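Local coordinates for protein mercuric reductase (Metallosphaera sedula, PDB 4YWO) that probably reduces mercuric ions to elemental mercury with NADPH as electron donor, working as an FAD-dependent homodimer of the pyridine nucleotide-disulphide oxidoreductase family, at residues H435-T439 with I440-L444; R100-K103 with Y104-L108. All coordinates share one frame; numbering follows the deposited sequence.

Contact 1 of 2, residues H435-T439 with I440-L444; sequences HMFPT and IAESL. With FAD (flavin-adenine dinucleotide), chain B.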
# COMPACT_ATOMS: atom_id res chain seq x y z
N HIS A 435 -0.80 12.17 -4.93
CA HIS A 435 -0.62 11.05 -3.98
C HIS A 435 -0.60 11.60 -2.53
O HIS A 435 -0.92 12.78 -2.30
CB HIS A 435 0.64 10.26 -4.38
CG HIS A 435 0.39 9.36 -5.54
ND1 HIS A 435 -0.01 9.85 -6.77
CD2 HIS A 435 0.37 8.01 -5.64
CE1 HIS A 435 -0.22 8.83 -7.59
NE2 HIS A 435 0.03 7.70 -6.94
N MET A 436 -0.37 10.74 -1.56
CA MET A 436 -0.22 11.16 -0.18
C MET A 436 1.25 11.19 0.16
O MET A 436 1.99 10.20 -0.07
CB MET A 436 -0.96 10.24 0.78
CG MET A 436 -0.87 10.70 2.18
SD MET A 436 -1.91 12.22 2.44
CE MET A 436 -1.27 12.86 3.83
N PHE A 437 1.69 12.31 0.73
CA PHE A 437 3.07 12.39 1.25
C PHE A 437 3.07 12.19 2.75
O PHE A 437 2.15 12.78 3.42
CB PHE A 437 3.66 13.80 0.96
CG PHE A 437 5.09 13.90 1.34
CD1 PHE A 437 6.11 13.44 0.52
CD2 PHE A 437 5.39 14.48 2.46
CE1 PHE A 437 7.44 13.57 0.93
CE2 PHE A 437 6.71 14.66 2.89
CZ PHE A 437 7.73 14.21 2.12
N PRO A 438 4.00 11.42 3.37
CA PRO A 438 5.04 10.60 2.71
C PRO A 438 4.54 9.16 2.76
O PRO A 438 4.27 8.60 3.88
CB PRO A 438 6.25 10.83 3.60
CG PRO A 438 5.65 11.09 4.96
CD PRO A 438 4.23 11.54 4.80
N THR A 439 4.45 8.53 1.61
CA THR A 439 4.10 7.10 1.46
C THR A 439 5.09 6.44 0.57
O THR A 439 5.72 7.09 -0.28
CB THR A 439 2.67 6.88 0.92
OG1 THR A 439 2.46 7.53 -0.37
CG2 THR A 439 1.64 7.39 1.95
N ILE A 440 5.18 5.13 0.67
CA ILE A 440 5.97 4.36 -0.36
C ILE A 440 5.31 4.45 -1.73
O ILE A 440 6.00 4.56 -2.73
CB ILE A 440 6.20 2.93 0.12
CG1 ILE A 440 6.99 2.88 1.49
CG2 ILE A 440 6.96 2.12 -0.98
CD1 ILE A 440 8.39 3.39 1.39
N ALA A 441 4.00 4.46 -1.77
CA ALA A 441 3.24 4.49 -3.02
C ALA A 441 3.51 5.70 -3.88
O ALA A 441 3.36 5.66 -5.12
CB ALA A 441 1.80 4.32 -2.75
N GLU A 442 3.85 6.82 -3.27
CA GLU A 442 4.13 7.95 -4.16
C GLU A 442 5.37 7.74 -5.00
O GLU A 442 5.52 8.46 -6.03
CB GLU A 442 4.35 9.31 -3.50
CG GLU A 442 3.90 9.53 -2.17
CD GLU A 442 4.62 10.71 -1.54
OE1 GLU A 442 4.41 11.88 -1.95
OE2 GLU A 442 5.35 10.52 -0.58
N SER A 443 6.14 6.66 -4.75
CA SER A 443 7.21 6.23 -5.68
C SER A 443 6.68 5.94 -7.09
O SER A 443 7.41 6.15 -8.06
CB SER A 443 7.96 5.02 -5.17
OG SER A 443 7.09 3.91 -5.12
N LEU A 444 5.42 5.58 -7.26
CA LEU A 444 4.83 5.39 -8.60
C LEU A 444 4.78 6.71 -9.36
O LEU A 444 5.06 6.76 -10.53
CB LEU A 444 3.42 4.78 -8.50
CG LEU A 444 3.46 3.37 -7.93
CD1 LEU A 444 2.04 2.90 -7.70
CD2 LEU A 444 4.10 2.39 -8.90
PA FAD B . 4.83 26.59 3.98
O1A FAD B . 5.75 25.44 3.68
O2A FAD B . 4.65 27.05 5.41
O5B FAD B . 5.29 27.85 3.10
C5B FAD B . 5.48 29.13 3.70
C4B FAD B . 6.96 29.49 3.66
O4B FAD B . 7.12 30.78 3.06
C3B FAD B . 7.56 29.54 5.05
O3B FAD B . 8.63 28.59 5.16
C2B FAD B . 8.10 30.95 5.23
O2B FAD B . 9.51 30.91 5.46
C1B FAD B . 7.80 31.69 3.94
N9A FAD B . 6.93 32.86 4.22
C8A FAD B . 5.77 32.83 4.90
N7A FAD B . 5.21 34.06 4.98
C5A FAD B . 6.03 34.92 4.33
C6A FAD B . 6.05 36.37 4.04
N6A FAD B . 5.05 37.18 4.47
N1A FAD B . 7.09 36.86 3.33
C2A FAD B . 8.09 36.06 2.91
N3A FAD B . 8.14 34.74 3.14
C4A FAD B . 7.16 34.11 3.83
N1 FAD B . 0.89 17.16 5.12
C2 FAD B . 0.90 15.95 4.50
O2 FAD B . 0.53 15.89 3.31
N3 FAD B . 1.29 14.82 5.12
C4 FAD B . 1.70 14.81 6.40
O4 FAD B . 2.06 13.74 6.94
C4X FAD B . 1.72 16.09 7.15
N5 FAD B . 2.12 16.16 8.44
C5X FAD B . 2.12 17.34 9.09
C6 FAD B . 2.53 17.39 10.42
C7 FAD B . 2.54 18.60 11.10
C7M FAD B . 2.99 18.65 12.54
C8 FAD B . 2.11 19.85 10.42
C8M FAD B . 2.12 21.16 11.16
C9 FAD B . 1.69 19.80 9.09
C9A FAD B . 1.69 18.59 8.41
N10 FAD B . 1.27 18.54 7.06
C10 FAD B . 1.27 17.29 6.41
C1' FAD B . 0.83 19.75 6.36
C2' FAD B . 1.95 20.23 5.44
O2' FAD B . 3.17 20.34 6.19
C3' FAD B . 1.61 21.58 4.83
O3' FAD B . 0.31 21.52 4.22
C4' FAD B . 2.64 21.99 3.78
O4' FAD B . 3.89 22.24 4.42
C5' FAD B . 2.19 23.23 3.03
O5' FAD B . 3.33 23.90 2.49
P FAD B . 3.24 25.43 2.00
O1P FAD B . 4.45 25.73 1.15
O2P FAD B . 1.85 25.66 1.45
O3P FAD B . 3.37 26.25 3.38
O HOH W 1 7.48 9.27 0.34
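Thr-439 and Glu-442 exchange bonds in both directions, which defines a capping box at the entry to helix 442-449. Glu-442 N donates to Thr-439 OG1 at 3.3 Å, a bent bond, and Thr-439 N returns a straighter one (163°) to Glu-442 OE2 at 3.1 Å, meeting that oxygen from above the carboxylate plane. Thr-439 OG1 stands between its own backbone N and carbonyl carbon (chi1 58°), a setting that also lets it donate to Met-436 O at 2.7 Å; one hydroxyl thus links Met-436 O to the amide of Glu-442. A water donates to both Thr-439 O and Glu-442 OE2. Because Glu-442 was deposited in two conformers, bonds of its carboxylate apply to the one described.

A nonpolar contact flanks the box, Glu-442 CB lying 3.9 Å from His-435 CB. The Glu-442 carboxylate also meets the Phe-437 ring: OE1 lies in plane at the ring edge, Phe-437 CD1 is 3.2 Å from Glu-442 OE2, and the two planes stand 77° apart. Pro-438, after a cis peptide, places CB 3.7 Å above the Phe-437 ring, over its centre. His-435 NE2 bonds Glu-416.

Toward the second subunit the loop offers its backbone: FAD N3 donates to Phe-437 O at 2.8 Å, and Met-436 CE approaches the same N3 at 3.5 Å. Glu-412 of the second subunit accepts from the amides of Ile-440 and Ala-441.

The chemistry is consistent with the capping box and cis proline helping to fix the turn whose Phe-437 carbonyl meets the flavin bound in the second subunit.

Contact 2 of 2, residues R100-K103 with Y104-L108; sequences RKTK and YEDLL
Arg-100 O receives two amides of the next turn, and the straighter bond is i to i+5: Glu-105 N donates to it at 2.9 Å (167°), whereas Tyr-104 N gives a weak bond at 3.1 Å (131°). Lys-101 O likewise takes Asp-106 N at 2.8 Å (154°). Two successive bonds of this i to i+5 kind are the evidence for a wider pi-type turn within helix 87-110.

The side chains follow the same spacing. Lys-101 runs extended to its CE and bends at chi4, bringing NZ to the syn lone pair of Asp-106 OD1 at 3.1 Å, a salt bridge at the surface. Arg-100 and Glu-105 cross at a slant, Arg-100 CD lying 3.1 Å from Glu-105 OE2. Their charges stay apart, with Arg-100 NE 4.3 Å from Glu-105 OE2, and a water joins Arg-100 NH1 to Glu-105 OE1. Arg-100 NH2 instead bonds Asn-55. Tyr-104 carries Lys-103 O over one face of its ring and Arg-100 O in plane at the edge.

Beyond the turn, Leu-107 and Leu-108 pack against helix 25-36, Leu-107 on Ile-32 and Leu-108 on Phe-28. The Tyr-104 ring meets that of Phe-28 edge-to-face, and its side chain lies about 7 Å from bound FAD, so this face of helix 87-110 packs beside the helix that follows the first strand of the FAD-binding sheet.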
# COMPACT_ATOMS: atom_id res chain seq x y z
N ARG A 100 -10.56 -21.44 6.84
CA ARG A 100 -11.10 -22.55 6.00
C ARG A 100 -12.61 -22.61 6.26
O ARG A 100 -13.42 -22.71 5.32
CB ARG A 100 -10.41 -23.86 6.23
CG ARG A 100 -10.90 -24.98 5.31
CD ARG A 100 -10.65 -26.33 5.95
NE ARG A 100 -9.28 -26.54 6.17
CZ ARG A 100 -8.73 -27.05 7.27
NH1 ARG A 100 -9.41 -27.36 8.37
NH2 ARG A 100 -7.46 -27.16 7.24
N LYS A 101 -12.99 -22.48 7.51
CA LYS A 101 -14.43 -22.48 7.85
C LYS A 101 -15.17 -21.29 7.27
O LYS A 101 -16.13 -21.44 6.52
CB LYS A 101 -14.66 -22.62 9.35
CG LYS A 101 -16.15 -22.75 9.72
CD LYS A 101 -16.28 -23.17 11.16
CE LYS A 101 -17.75 -23.47 11.51
NZ LYS A 101 -18.62 -22.27 11.22
N THR A 102 -14.71 -20.08 7.54
CA THR A 102 -15.48 -18.88 7.20
C THR A 102 -15.52 -18.58 5.71
O THR A 102 -16.54 -18.18 5.18
CB THR A 102 -14.93 -17.64 7.99
OG1 THR A 102 -13.54 -17.44 7.68
CG2 THR A 102 -14.99 -17.89 9.41
N LYS A 103 -14.42 -18.89 5.02
CA LYS A 103 -14.21 -18.56 3.62
C LYS A 103 -14.55 -19.68 2.63
O LYS A 103 -14.64 -19.42 1.42
CB LYS A 103 -12.76 -18.09 3.38
CG LYS A 103 -12.33 -16.93 4.29
CD LYS A 103 -12.76 -15.56 3.76
CE LYS A 103 -14.28 -15.42 3.55
NZ LYS A 103 -14.74 -14.01 3.39
N TYR A 104 -14.66 -20.91 3.11
CA TYR A 104 -14.92 -22.07 2.25
C TYR A 104 -16.00 -22.99 2.78
O TYR A 104 -17.03 -23.07 2.15
CB TYR A 104 -13.63 -22.88 2.01
CG TYR A 104 -12.56 -22.02 1.34
CD1 TYR A 104 -12.57 -21.82 -0.05
CD2 TYR A 104 -11.60 -21.40 2.08
CE1 TYR A 104 -11.64 -21.07 -0.66
CE2 TYR A 104 -10.63 -20.64 1.46
CZ TYR A 104 -10.65 -20.49 0.12
OH TYR A 104 -9.69 -19.68 -0.54
N GLU A 105 -15.82 -23.62 3.95
CA GLU A 105 -16.82 -24.57 4.41
C GLU A 105 -18.17 -23.90 4.60
O GLU A 105 -19.24 -24.48 4.26
CB GLU A 105 -16.36 -25.25 5.71
CG GLU A 105 -15.15 -26.17 5.51
CD GLU A 105 -14.28 -26.56 6.75
OE1 GLU A 105 -14.42 -26.00 7.84
OE2 GLU A 105 -13.41 -27.46 6.59
N ASP A 106 -18.19 -22.69 5.13
CA ASP A 106 -19.50 -22.07 5.36
C ASP A 106 -20.20 -21.75 4.04
O ASP A 106 -21.41 -21.63 3.99
CB ASP A 106 -19.38 -20.78 6.18
CG ASP A 106 -19.14 -21.03 7.71
OD1 ASP A 106 -19.23 -22.16 8.23
OD2 ASP A 106 -18.80 -20.03 8.36
N LEU A 107 -19.42 -21.54 2.98
CA LEU A 107 -20.01 -21.24 1.67
C LEU A 107 -20.75 -22.43 1.03
O LEU A 107 -21.61 -22.22 0.16
CB LEU A 107 -18.98 -20.69 0.72
CG LEU A 107 -18.31 -19.40 1.17
CD1 LEU A 107 -17.66 -18.76 -0.05
CD2 LEU A 107 -19.31 -18.51 1.87
N LEU A 108 -20.37 -23.63 1.42
CA LEU A 108 -21.00 -24.83 0.95
C LEU A 108 -22.37 -24.95 1.54
O LEU A 108 -23.19 -25.61 0.92
CB LEU A 108 -20.19 -26.08 1.29
CG LEU A 108 -18.84 -26.06 0.57
CD1 LEU A 108 -17.96 -27.18 1.09
CD2 LEU A 108 -18.95 -26.17 -0.95
O HOH W 2 -11.93 -25.72 9.17

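From the N terminus, contact 2 comes first, within helix 87-110 of the FAD-binding region; contact 1 follows far later, where the loop after helix 427-431 turns into helix 442-449 of the dimerisation domain. Each joins adjoining segments, so neither closes a long loop, and they lie in series without nesting or crossing. The centres of contacts 1 and 2 are 37 Å apart and their nearest atoms about 25 Å, so within one chain they do not touch. The dimer relates them indirectly: the side chain of Tyr-104 is about 5 Å from that of Glu-314 of its own chain, and Phe-437 packs on Glu-314 of the second subunit. Contact 2 belongs to one subunit's FAD-binding core, contact 1 reaches the partner's flavin.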